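Side-chain contacts in taurocyamine kinase (Schistosoma mansoni, PDB 4WOD), which catalyses the reversible transfer of phosphate between ATP and taurocyamine, with magnesium as cofactor: residues Q7-K12 with Q48-N53; S150-N155 with Q248-S253; G234-V239 with D333-M338; K396-K401 with A407-M412; R605-I610 with T637-S642. The protein carries 4 engineered substitutions. One frame throughout, in Å; residues are numbered along the deposited sequence.

Interaction 1. Residues Q7-K12 with Q48-N53. Engineered in segment 7-12: Val11 (natural residue Ala).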
# COMPACT_ATOMS: atom_id res chain seq x y z
N GLN A 7 -15.09 -15.32 -28.16
CA GLN A 7 -14.27 -14.33 -28.85
C GLN A 7 -14.83 -12.91 -28.67
O GLN A 7 -14.04 -11.97 -28.48
CB GLN A 7 -14.13 -14.67 -30.34
CG GLN A 7 -15.43 -14.80 -31.08
CD GLN A 7 -15.23 -15.22 -32.54
OE1 GLN A 7 -14.11 -15.50 -32.98
NE2 GLN A 7 -16.32 -15.26 -33.29
N ASN A 8 -16.15 -12.75 -28.69
CA ASN A 8 -16.75 -11.43 -28.45
C ASN A 8 -16.43 -10.90 -27.08
O ASN A 8 -16.16 -9.72 -26.89
CB ASN A 8 -18.28 -11.45 -28.59
CG ASN A 8 -18.73 -11.47 -30.04
OD1 ASN A 8 -17.95 -11.75 -30.94
ND2 ASN A 8 -20.02 -11.20 -30.27
N LEU A 9 -16.52 -11.79 -26.10
CA LEU A 9 -16.33 -11.42 -24.70
C LEU A 9 -14.87 -11.03 -24.47
O LEU A 9 -14.56 -10.07 -23.74
CB LEU A 9 -16.76 -12.58 -23.78
CG LEU A 9 -18.26 -12.93 -23.69
CD1 LEU A 9 -18.53 -14.13 -22.75
CD2 LEU A 9 -19.11 -11.72 -23.30
N GLN A 10 -13.96 -11.74 -25.12
CA GLN A 10 -12.54 -11.42 -25.02
C GLN A 10 -12.27 -10.01 -25.56
O GLN A 10 -11.63 -9.20 -24.90
CB GLN A 10 -11.68 -12.43 -25.78
CG GLN A 10 -10.19 -12.14 -25.67
CD GLN A 10 -9.40 -12.63 -26.88
OE1 GLN A 10 -9.90 -12.59 -28.00
NE2 GLN A 10 -8.17 -13.11 -26.65
N VAL A 11 -12.73 -9.74 -26.78
CA VAL A 11 -12.62 -8.39 -27.34
C VAL A 11 -13.21 -7.30 -26.43
O VAL A 11 -12.58 -6.26 -26.23
CB VAL A 11 -13.27 -8.34 -28.72
CG1 VAL A 11 -13.47 -6.89 -29.18
CG2 VAL A 11 -12.40 -9.11 -29.70
N LYS A 12 -14.39 -7.53 -25.86
CA LYS A 12 -15.00 -6.58 -24.93
C LYS A 12 -14.12 -6.33 -23.70
O LYS A 12 -13.86 -5.18 -23.32
CB LYS A 12 -16.39 -7.07 -24.47
CG LYS A 12 -17.48 -6.95 -25.52
CD LYS A 12 -18.82 -7.43 -24.97
CE LYS A 12 -19.96 -7.02 -25.88
NZ LYS A 12 -20.22 -5.55 -25.80
N GLN A 48 -19.39 -18.66 -20.47
CA GLN A 48 -20.24 -18.50 -19.30
C GLN A 48 -19.43 -18.12 -18.07
O GLN A 48 -19.91 -17.34 -17.24
CB GLN A 48 -21.05 -19.77 -19.03
CG GLN A 48 -22.15 -20.00 -20.03
CD GLN A 48 -22.81 -21.34 -19.81
OE1 GLN A 48 -22.15 -22.31 -19.42
NE2 GLN A 48 -24.11 -21.40 -20.03
N CYS A 49 -18.22 -18.68 -17.97
CA CYS A 49 -17.32 -18.35 -16.85
C CYS A 49 -16.85 -16.89 -16.83
O CYS A 49 -16.74 -16.30 -15.76
CB CYS A 49 -16.07 -19.24 -16.87
SG CYS A 49 -16.32 -21.02 -16.72
N VAL A 50 -16.55 -16.33 -18.00
CA VAL A 50 -15.93 -15.00 -18.09
C VAL A 50 -16.91 -13.88 -18.42
O VAL A 50 -16.54 -12.70 -18.44
CB VAL A 50 -14.80 -14.97 -19.16
CG1 VAL A 50 -13.67 -15.92 -18.77
CG2 VAL A 50 -15.35 -15.31 -20.55
N ASN A 51 -18.15 -14.25 -18.68
CA ASN A 51 -19.19 -13.31 -19.06
C ASN A 51 -19.28 -12.10 -18.13
O ASN A 51 -19.32 -10.97 -18.60
CB ASN A 51 -20.54 -14.03 -19.10
CG ASN A 51 -21.62 -13.18 -19.73
OD1 ASN A 51 -21.60 -12.93 -20.93
ND2 ASN A 51 -22.55 -12.72 -18.92
N THR A 52 -19.27 -12.34 -16.83
CA THR A 52 -19.43 -11.23 -15.88
C THR A 52 -18.26 -10.23 -15.98
O THR A 52 -18.43 -9.04 -15.71
CB THR A 52 -19.57 -11.75 -14.42
OG1 THR A 52 -20.20 -10.75 -13.60
CG2 THR A 52 -18.20 -12.11 -13.83
N ASN A 53 -17.09 -10.69 -16.42
CA ASN A 53 -15.95 -9.78 -16.55
C ASN A 53 -16.16 -8.78 -17.67
O ASN A 53 -15.66 -7.65 -17.61
CB ASN A 53 -14.66 -10.54 -16.78
CG ASN A 53 -14.29 -11.42 -15.61
OD1 ASN A 53 -14.25 -12.65 -15.73
ND2 ASN A 53 -14.01 -10.79 -14.47

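Interaction 2. Residues S150-N155 with Q248-S253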
# COMPACT_ATOMS: atom_id res chain seq x y z
N SER A 150 -31.80 -28.91 2.23
CA SER A 150 -32.66 -28.64 3.39
C SER A 150 -32.94 -29.92 4.16
O SER A 150 -33.13 -29.88 5.38
CB SER A 150 -33.98 -27.98 2.97
OG SER A 150 -34.71 -28.83 2.12
N THR A 151 -32.96 -31.04 3.46
CA THR A 151 -33.18 -32.32 4.13
C THR A 151 -32.02 -32.67 5.06
O THR A 151 -32.22 -33.12 6.19
CB THR A 151 -33.39 -33.47 3.12
OG1 THR A 151 -34.58 -33.24 2.36
CG2 THR A 151 -33.53 -34.81 3.85
N ALA A 152 -30.79 -32.45 4.57
CA ALA A 152 -29.58 -32.61 5.36
C ALA A 152 -29.57 -31.66 6.57
O ALA A 152 -29.15 -32.04 7.66
CB ALA A 152 -28.33 -32.38 4.50
N LEU A 153 -30.04 -30.43 6.36
CA LEU A 153 -30.07 -29.46 7.46
C LEU A 153 -31.12 -29.85 8.49
O LEU A 153 -30.93 -29.61 9.69
CB LEU A 153 -30.36 -28.05 6.94
CG LEU A 153 -29.26 -27.33 6.16
CD1 LEU A 153 -29.72 -25.94 5.77
CD2 LEU A 153 -28.01 -27.25 7.01
N HIS A 154 -32.22 -30.44 8.04
CA HIS A 154 -33.28 -30.83 8.95
C HIS A 154 -32.82 -31.94 9.88
O HIS A 154 -33.43 -32.19 10.92
CB HIS A 154 -34.52 -31.29 8.18
CG HIS A 154 -35.79 -31.23 8.98
ND1 HIS A 154 -35.82 -31.47 10.33
CD2 HIS A 154 -37.06 -30.93 8.61
CE1 HIS A 154 -37.06 -31.33 10.77
NE2 HIS A 154 -37.83 -31.00 9.75
N ASN A 155 -31.71 -32.59 9.52
CA ASN A 155 -31.21 -33.72 10.27
C ASN A 155 -30.05 -33.38 11.22
O ASN A 155 -29.47 -34.26 11.84
CB ASN A 155 -30.80 -34.84 9.31
CG ASN A 155 -32.01 -35.48 8.62
OD1 ASN A 155 -33.11 -35.51 9.17
ND2 ASN A 155 -31.80 -35.98 7.40
N GLN A 248 -19.01 -31.11 9.45
CA GLN A 248 -18.68 -32.52 9.58
C GLN A 248 -19.95 -33.36 9.60
O GLN A 248 -20.04 -34.38 8.92
CB GLN A 248 -17.81 -32.73 10.83
CG GLN A 248 -16.45 -32.02 10.71
CD GLN A 248 -15.53 -32.23 11.91
OE1 GLN A 248 -15.98 -32.62 12.99
NE2 GLN A 248 -14.24 -32.00 11.72
N GLU A 249 -20.96 -32.91 10.35
CA GLU A 249 -22.24 -33.61 10.37
C GLU A 249 -22.89 -33.61 8.97
O GLU A 249 -23.33 -34.65 8.49
CB GLU A 249 -23.18 -32.99 11.41
CG GLU A 249 -22.67 -33.15 12.86
CD GLU A 249 -23.75 -32.96 13.93
OE1 GLU A 249 -24.80 -32.34 13.65
OE2 GLU A 249 -23.54 -33.42 15.08
N LEU A 250 -22.91 -32.45 8.32
CA LEU A 250 -23.54 -32.34 7.00
C LEU A 250 -22.86 -33.25 5.97
O LEU A 250 -23.53 -33.82 5.11
CB LEU A 250 -23.52 -30.88 6.52
CG LEU A 250 -24.53 -29.95 7.22
CD1 LEU A 250 -24.42 -28.49 6.76
CD2 LEU A 250 -25.96 -30.45 7.06
N SER A 251 -21.54 -33.38 6.09
CA SER A 251 -20.74 -34.26 5.23
C SER A 251 -21.23 -35.70 5.21
O SER A 251 -21.00 -36.42 4.26
CB SER A 251 -19.27 -34.26 5.68
OG SER A 251 -18.66 -33.04 5.32
N LYS A 252 -21.88 -36.13 6.28
CA LYS A 252 -22.39 -37.50 6.31
C LYS A 252 -23.55 -37.66 5.33
O LYS A 252 -23.84 -38.78 4.90
CB LYS A 252 -22.82 -37.88 7.72
CG LYS A 252 -21.71 -37.81 8.74
CD LYS A 252 -22.22 -38.17 10.12
CE LYS A 252 -21.19 -37.83 11.18
NZ LYS A 252 -21.74 -37.99 12.55
N SER A 253 -24.20 -36.55 4.99
CA SER A 253 -25.39 -36.57 4.14
C SER A 253 -25.11 -36.10 2.72
O SER A 253 -25.77 -36.53 1.78
CB SER A 253 -26.50 -35.69 4.73
OG SER A 253 -26.85 -36.11 6.02

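Interaction 3. Residues G234-V239 with D333-M338. Engineered in segment 234-239: Gly235 (natural residue Asp), Thr237 (natural residue Ile).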
# COMPACT_ATOMS: atom_id res chain seq x y z
N GLY A 234 -15.65 -11.83 21.21
CA GLY A 234 -14.43 -12.38 20.65
C GLY A 234 -14.19 -13.87 20.87
O GLY A 234 -13.04 -14.33 20.79
N GLY A 235 -15.26 -14.62 21.13
CA GLY A 235 -15.15 -16.06 21.36
C GLY A 235 -14.91 -16.86 20.07
O GLY A 235 -15.79 -17.61 19.63
N LEU A 236 -13.73 -16.70 19.46
CA LEU A 236 -13.39 -17.43 18.23
C LEU A 236 -13.48 -18.94 18.41
O LEU A 236 -13.90 -19.66 17.51
CB LEU A 236 -11.98 -17.05 17.75
CG LEU A 236 -11.43 -17.82 16.54
CD1 LEU A 236 -12.23 -17.46 15.31
CD2 LEU A 236 -9.95 -17.54 16.29
N THR A 237 -13.08 -19.43 19.58
CA THR A 237 -13.09 -20.87 19.86
C THR A 237 -14.47 -21.53 19.65
O THR A 237 -14.58 -22.52 18.93
CB THR A 237 -12.62 -21.14 21.30
OG1 THR A 237 -11.23 -20.79 21.41
CG2 THR A 237 -12.81 -22.62 21.64
N ALA A 238 -15.49 -20.96 20.29
CA ALA A 238 -16.87 -21.46 20.19
C ALA A 238 -17.42 -21.31 18.76
O ALA A 238 -18.02 -22.24 18.22
CB ALA A 238 -17.76 -20.72 21.18
N VAL A 239 -17.20 -20.15 18.16
CA VAL A 239 -17.69 -19.88 16.80
C VAL A 239 -17.14 -20.93 15.83
O VAL A 239 -17.88 -21.50 15.02
CB VAL A 239 -17.28 -18.47 16.31
CG1 VAL A 239 -17.69 -18.25 14.85
CG2 VAL A 239 -17.88 -17.42 17.20
N ASP A 333 -4.91 -24.45 10.14
CA ASP A 333 -3.89 -23.47 9.77
C ASP A 333 -4.51 -22.09 9.55
O ASP A 333 -3.95 -21.09 10.01
CB ASP A 333 -3.12 -23.86 8.50
CG ASP A 333 -2.33 -25.15 8.64
OD1 ASP A 333 -1.95 -25.55 9.77
OD2 ASP A 333 -2.09 -25.78 7.60
N ALA A 334 -5.64 -22.05 8.83
CA ALA A 334 -6.29 -20.78 8.48
C ALA A 334 -6.87 -20.04 9.69
O ALA A 334 -6.67 -18.83 9.83
CB ALA A 334 -7.40 -21.00 7.44
N VAL A 335 -7.58 -20.73 10.57
CA VAL A 335 -8.14 -20.04 11.72
C VAL A 335 -7.00 -19.65 12.69
O VAL A 335 -7.09 -18.63 13.38
CB VAL A 335 -9.24 -20.89 12.43
CG1 VAL A 335 -8.64 -22.08 13.16
CG2 VAL A 335 -10.03 -20.05 13.38
N THR A 336 -5.92 -20.43 12.73
CA THR A 336 -4.75 -20.06 13.53
C THR A 336 -4.08 -18.80 12.95
O THR A 336 -3.77 -17.85 13.68
CB THR A 336 -3.73 -21.20 13.59
OG1 THR A 336 -4.33 -22.35 14.21
CG2 THR A 336 -2.49 -20.78 14.37
N GLU A 337 -3.89 -18.77 11.64
CA GLU A 337 -3.40 -17.55 10.99
C GLU A 337 -4.25 -16.33 11.38
O GLU A 337 -3.72 -15.28 11.76
CB GLU A 337 -3.39 -17.71 9.47
CG GLU A 337 -2.90 -16.47 8.74
CD GLU A 337 -3.09 -16.55 7.23
OE1 GLU A 337 -4.25 -16.54 6.77
OE2 GLU A 337 -2.07 -16.63 6.51
N MET A 338 -5.57 -16.49 11.30
CA MET A 338 -6.48 -15.43 11.70
C MET A 338 -6.25 -15.01 13.14
O MET A 338 -6.08 -13.83 13.45
CB MET A 338 -7.94 -15.88 11.52
CG MET A 338 -8.96 -14.82 11.91
SD MET A 338 -9.52 -14.99 13.64
CE MET A 338 -10.85 -13.80 13.71

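Interaction 4. Residues K396-K401 with A407-M412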
# COMPACT_ATOMS: atom_id res chain seq x y z
N LYS A 396 16.73 4.02 26.05
CA LYS A 396 16.36 4.27 27.43
C LYS A 396 16.18 5.76 27.71
O LYS A 396 15.25 6.17 28.39
CB LYS A 396 17.41 3.69 28.37
CG LYS A 396 17.35 4.22 29.80
CD LYS A 396 18.47 3.60 30.65
CE LYS A 396 18.49 4.19 32.05
NZ LYS A 396 17.11 4.30 32.61
N LYS A 397 17.10 6.57 27.18
CA LYS A 397 17.06 8.01 27.39
C LYS A 397 15.84 8.67 26.74
O LYS A 397 15.21 9.53 27.34
CB LYS A 397 18.34 8.65 26.84
CG LYS A 397 18.52 10.12 27.13
CD LYS A 397 19.84 10.60 26.52
CE LYS A 397 19.89 12.11 26.43
NZ LYS A 397 20.15 12.77 27.73
N TYR A 398 15.51 8.25 25.51
CA TYR A 398 14.57 9.00 24.66
C TYR A 398 13.18 8.38 24.50
O TYR A 398 12.28 9.00 23.95
CB TYR A 398 15.18 9.19 23.27
CG TYR A 398 16.26 10.24 23.22
CD1 TYR A 398 16.14 11.42 23.96
CD2 TYR A 398 17.40 10.07 22.44
CE1 TYR A 398 17.12 12.40 23.91
CE2 TYR A 398 18.37 11.04 22.38
CZ TYR A 398 18.24 12.20 23.13
OH TYR A 398 19.21 13.17 23.09
N ASP A 399 13.01 7.14 24.95
CA ASP A 399 11.69 6.51 24.93
C ASP A 399 10.67 7.38 25.68
O ASP A 399 10.87 7.72 26.84
CB ASP A 399 11.75 5.12 25.56
CG ASP A 399 10.66 4.18 25.05
OD1 ASP A 399 9.76 4.63 24.31
OD2 ASP A 399 10.70 2.99 25.41
N GLY A 400 9.58 7.77 25.04
CA GLY A 400 8.60 8.58 25.74
C GLY A 400 8.92 10.06 25.81
O GLY A 400 8.22 10.84 26.47
N LYS A 401 9.98 10.48 25.13
CA LYS A 401 10.27 11.90 25.01
C LYS A 401 9.64 12.46 23.73
O LYS A 401 9.62 11.79 22.69
CB LYS A 401 11.79 12.16 25.02
CG LYS A 401 12.15 13.63 24.94
CD LYS A 401 13.24 14.02 25.93
CE LYS A 401 12.91 15.33 26.64
NZ LYS A 401 12.33 16.35 25.72
N ALA A 407 7.05 15.58 18.13
CA ALA A 407 7.87 14.63 17.41
C ALA A 407 8.60 13.66 18.37
O ALA A 407 9.02 14.03 19.48
CB ALA A 407 8.88 15.37 16.53
N THR A 408 8.72 12.41 17.94
CA THR A 408 9.38 11.39 18.74
C THR A 408 10.50 10.71 17.97
O THR A 408 10.58 10.82 16.74
CB THR A 408 8.38 10.31 19.20
OG1 THR A 408 7.92 9.56 18.05
CG2 THR A 408 7.19 10.94 19.92
N LEU A 409 11.36 10.00 18.71
CA LEU A 409 12.44 9.23 18.12
C LEU A 409 11.84 8.08 17.33
O LEU A 409 12.38 7.66 16.29
CB LEU A 409 13.40 8.71 19.20
CG LEU A 409 14.59 7.84 18.77
CD1 LEU A 409 15.56 8.61 17.86
CD2 LEU A 409 15.33 7.32 19.99
N ALA A 410 10.72 7.57 17.83
CA ALA A 410 10.01 6.50 17.16
C ALA A 410 9.55 6.96 15.78
O ALA A 410 9.70 6.24 14.79
CB ALA A 410 8.85 6.04 17.98
N HIS A 411 9.02 8.18 15.72
CA HIS A 411 8.63 8.78 14.45
C HIS A 411 9.76 8.71 13.42
O HIS A 411 9.53 8.39 12.25
CB HIS A 411 8.22 10.25 14.63
CG HIS A 411 6.79 10.43 15.04
ND1 HIS A 411 6.44 11.00 16.25
CD2 HIS A 411 5.64 10.12 14.41
CE1 HIS A 411 5.12 11.05 16.33
NE2 HIS A 411 4.61 10.51 15.24
N MET A 412 10.97 9.02 13.86
CA MET A 412 12.03 9.25 12.89
C MET A 412 12.74 7.96 12.45
O MET A 412 13.31 7.92 11.37
CB MET A 412 13.04 10.29 13.44
CG MET A 412 14.09 9.80 14.42
SD MET A 412 15.29 11.14 14.82
CE MET A 412 14.16 12.49 15.05
O HOH W 1 11.11 9.88 21.67

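Interaction 5. Residues R605-I610 with T637-S642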
# COMPACT_ATOMS: atom_id res chain seq x y z
N ARG A 605 20.37 31.49 -11.39
CA ARG A 605 18.91 31.45 -11.34
C ARG A 605 18.43 30.81 -10.03
O ARG A 605 17.54 31.33 -9.37
CB ARG A 605 18.34 30.68 -12.54
CG ARG A 605 16.84 30.69 -12.63
CD ARG A 605 16.36 30.19 -14.00
NE ARG A 605 16.96 28.90 -14.33
CZ ARG A 605 17.85 28.71 -15.30
NH1 ARG A 605 18.22 29.71 -16.08
NH2 ARG A 605 18.35 27.50 -15.49
N LEU A 606 19.03 29.68 -9.66
CA LEU A 606 18.71 29.08 -8.37
C LEU A 606 18.89 30.06 -7.20
O LEU A 606 17.95 30.24 -6.42
CB LEU A 606 19.56 27.84 -8.10
CG LEU A 606 19.18 27.21 -6.74
CD1 LEU A 606 17.66 26.88 -6.68
CD2 LEU A 606 20.00 25.97 -6.46
N ILE A 607 20.06 30.68 -7.07
CA ILE A 607 20.32 31.54 -5.90
C ILE A 607 19.32 32.70 -5.81
O ILE A 607 18.79 33.03 -4.74
CB ILE A 607 21.78 32.10 -5.89
CG1 ILE A 607 22.81 30.96 -5.93
CG2 ILE A 607 22.01 33.00 -4.67
CD1 ILE A 607 22.57 29.87 -4.92
N GLU A 608 19.03 33.29 -6.96
CA GLU A 608 18.12 34.41 -7.01
C GLU A 608 16.71 33.97 -6.63
O GLU A 608 15.98 34.73 -5.99
CB GLU A 608 18.14 35.05 -8.39
CG GLU A 608 19.44 35.80 -8.67
CD GLU A 608 19.56 36.23 -10.12
OE1 GLU A 608 18.63 35.92 -10.91
OE2 GLU A 608 20.58 36.86 -10.46
N GLY A 609 16.35 32.74 -6.98
CA GLY A 609 15.05 32.21 -6.62
C GLY A 609 14.92 31.91 -5.13
O GLY A 609 13.87 32.11 -4.52
N ILE A 610 16.00 31.40 -4.55
CA ILE A 610 16.00 31.10 -3.12
C ILE A 610 15.83 32.39 -2.32
O ILE A 610 15.00 32.49 -1.40
CB ILE A 610 17.31 30.40 -2.67
CG1 ILE A 610 17.57 29.10 -3.45
CG2 ILE A 610 17.30 30.14 -1.15
CD1 ILE A 610 18.91 28.47 -3.10
N THR A 637 24.34 22.81 3.32
CA THR A 637 23.91 23.55 2.14
C THR A 637 22.59 23.03 1.62
O THR A 637 21.85 23.76 0.96
CB THR A 637 24.93 23.42 1.00
OG1 THR A 637 25.01 22.04 0.62
CG2 THR A 637 26.29 23.93 1.43
N SER A 638 22.34 21.75 1.88
CA SER A 638 21.22 21.02 1.31
C SER A 638 21.24 21.09 -0.21
O SER A 638 20.20 21.09 -0.83
CB SER A 638 19.89 21.57 1.82
OG SER A 638 18.85 20.66 1.50
N MET A 639 22.44 21.19 -0.78
CA MET A 639 22.61 21.52 -2.19
C MET A 639 23.14 20.36 -2.98
O MET A 639 24.15 19.76 -2.62
CB MET A 639 23.56 22.70 -2.37
CG MET A 639 23.78 23.09 -3.83
SD MET A 639 24.67 24.65 -4.03
CE MET A 639 23.32 25.82 -3.76
N ARG A 640 22.45 20.07 -4.08
CA ARG A 640 22.89 19.07 -5.01
C ARG A 640 22.94 19.66 -6.40
O ARG A 640 21.90 20.01 -6.97
CB ARG A 640 21.96 17.84 -4.95
CG ARG A 640 22.37 16.69 -5.87
CD ARG A 640 21.31 15.58 -5.80
NE ARG A 640 21.61 14.41 -6.62
CZ ARG A 640 21.40 14.33 -7.93
NH1 ARG A 640 20.91 15.36 -8.61
NH2 ARG A 640 21.69 13.20 -8.58
N ALA A 641 24.15 19.83 -6.92
CA ALA A 641 24.36 20.24 -8.30
C ALA A 641 24.71 19.02 -9.13
O ALA A 641 25.50 18.16 -8.71
CB ALA A 641 25.46 21.26 -8.40
N SER A 642 24.17 18.94 -10.33
CA SER A 642 24.34 17.73 -11.10
C SER A 642 24.34 18.00 -12.59
O SER A 642 23.89 19.06 -13.04
CB SER A 642 23.23 16.73 -10.74
OG SER A 642 21.97 17.20 -11.18

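Interaction 1. Residues Q7-K12 with Q48-N53
Leu9 and Asn51 carry a helix-to-helix contact in the small N-terminal domain of the first phosphagen kinase repeat, where helix 6-14 lies against helix 46-55. The two side chains cross obliquely: the fork of Leu9 points at the second helix, while Asn51 swings its amide oxygen back over the leucine from a CA-CB bond that starts out in the other direction. That return depends on CG of Asn51 lying anti to the backbone N (chi1 -170°). Both leucine methyls then border the amide oxygen, CD2 of Leu9 at 3.6 Å from OD1 of Asn51. On its other branch, CD1 of Leu9 lies 3.8 Å from CA of Asn51, and Val50 adds one methyl. The amide is not left to apolar company, because ND2 of Asn51 bonds to the carbonyl of Asp194, tying the helix to a distant part of the chain. Two residues on, ND2 of Asn53 bonds to the carbonyl of Leu61, a residue of the arginine pocket. Helix 46-55 is kinked here: the regular helical bonding is interrupted at Thr52 and Asn53, and N of Asn53 bonds to the O of Val50 instead. The apolar pairing proper is between CD1 of Leu9 and CG2 of Val50, 4.0 Å apart.

Interaction 2. Residues S150-N155 with Q248-S253
The flat group that matters between Ala152 and Leu250 is a peptide, for the side chains that meet here include neither ring nor amide. Methyl CD2 of Leu250 sits over one face of the Ala152 carbonyl, 3.6 Å from the O of Ala152 and nearly at right angles to the C=O bond (about 91° at the oxygen). CB of Ala152 projects on this same side of the peptide, and so meets CD2 of Leu250 as well, at 4.0 Å. At the edge of the patch Ala152 CB touches CB of Ser253 at 3.8 Å, the serine contributing its methylene to this meeting.

Deeper in, Leu153 and Leu250 meet through their branches. CD2 of Leu153 is 3.8 Å from CD2 of Leu250 and is just as near to its CD1, so that one methyl faces the fork of the other residue. Leu250 holds CG anti to its carbonyl carbon (chi1 -74°), which turns the end of the chain towards helix 139-154. Leu153 also touches Val217 and Ile219, placing its side of the contact against strand 215-219 of the large antiparallel sheet in the first catalytic domain. The contact thus joins two helices, near the C-terminal ends of 139-154 and 236-251, and through Leu153 it reaches the sheet.

The backbone at these ends is occupied: Asn155 N bonds to the O of Ala152 at 3.2 Å, and Ser253 N to the O of Leu250. Because the methyl stands above the carbonyl plane, its touch is probably mainly dispersive, and the contact as a whole depends on close apolar fit instead of directional bonding.

Interaction 3. Residues G234-V239 with D333-M338
Beside the strands that carry the predicted ATP-binding residues of the first repeat, Leu236 meets Val335 and Met338 in a small apolar cluster. The leucine supplies both of its methyls. Its CD2 lies 3.8 Å from CG2 of Val335 and 3.7 Å from SD of Met338, while CD1 is scarcely farther, at 3.9 Å from CG2 of Val335. The forked end of Leu236 thus rests over the notch between a valine methyl and a thioether sulfur, and the side chains pass one another in opposite directions.

Two torsions set up this overlap. Val335 places CG2 anti to the backbone N, presenting that methyl across the gap. Met338 starts out extended and then bends sharply at chi2 (-94°), which brings its sulfur alongside the leucine.

The cluster lies between helices 236-251 and 331-355, which pack on the antiparallel sheet of the catalytic domain. Leu236 also rests on Thr120 and Val122 of strand 117-126, and Met338 on Ala278 and Val280 of the neighbouring strand 277-283; Thr120, Val122, Ala278 and Val280 all belong to the predicted nucleotide site.

Leu236 opens its helix. Ahead of it Gly235, an engineered residue, occupies the N-cap position and forms the centre of an inverse gamma turn, closed by Leu236 N bonding to the O of Gly234 at 2.8 Å. Thr237, likewise engineered, bonds through OG1 to the backbone N of Phe107, a residue whose side chain touches Val335.

Interaction 4. Residues K396-K401 with A407-M412
Ala407 brings its carbonyl up to that of Lys401, and the chain then turns into helix 409-418. Thr408, the N-cap, lays CG2 3.8 Å from the O of Lys401. Its hydroxyl takes the crowded position between backbone N and carbonyl carbon (chi1 67°), from where OG1 of Thr408 accepts a fairly straight bond from N of His411 (2.9 Å, 158°). Leu409 follows, reaching back across the contact so that its CD2 packs 3.8 Å from CB of Tyr398, oblique to the ring. Its backbone N donates a hydrogen bond to a water, 3.0 Å away; that water in turn donates to the O of Tyr398 at 2.7 Å and to the O of Lys401 at 2.6 Å, joining both ends of the type II turn from Tyr398 to Lys401 to the new helix. The tyrosine is fixed at its far end, where OH bonds to Asp438 N and the ring meets Phe436 edge-to-face. His411 completes the cap from its side chain: its ND1 accepts from N of Thr408 at 3.2 Å, with that N at the edge of the imidazole and in its plane. Such reciprocal bonding is a capping box, here opening the second of two helices joined by a short loop in the N-terminal domain of the second repeat.

Interaction 5. Residues R605-I610 with T637-S642
Met639 runs out straight from its strand (chi1 180°, chi2 170°) and turns only at its last torsion, which swings the terminal methyl to the helix. There it meets Leu606, whose CG is anti to its backbone N, and Ile607, whose chain folds at chi2 (-49°) to bring its end nearer. CE of Met639 lies 4.3 Å from CD2 of Leu606, and the same CE is also 4.3 Å from CD1 of Ile607, so a single methyl sits over the notch between the branches of two consecutive residues.

Helix 599-614 here packs on the antiparallel sheet of the second catalytic domain. Leu606 also touches Val485 and Met639 touches Val487, both on the adjacent strand 480-489. Met639 is set at the start of its strand by an ST turn, in which N of Met639 donates to OG1 of Thr637 at 3.0 Å. Directly beyond it come Arg640, Ala641 and Ser642, predicted to bind ATP.

Touching through methyls alone, at distances near the outer limit of contact, the helix and strand gain modest dispersion from this meeting. Its chemistry imposes little direction; the polar bonding of this turn, such as the salt bridge of Arg605 with Glu522, is directed away from the methionine.

In the fold
Interactions 2 and 3 share helix 236-251, using its end and its beginning respectively, with centres 23 Å apart. Interaction 3 joins two helices beside the predicted ATP residues of the first repeat, and interaction 5 sets a helix on a strand that itself carries such residues in the second; their centres are 58 Å apart. Interactions 1 and 4 belong to the N-terminal domains of the two repeats. Both lie away from the annotated sites, though the side chain of Val50 in interaction 1 is about 11 Å from the bound arginine. Interactions 4 and 5 approach to about 17 Å between nearest atoms.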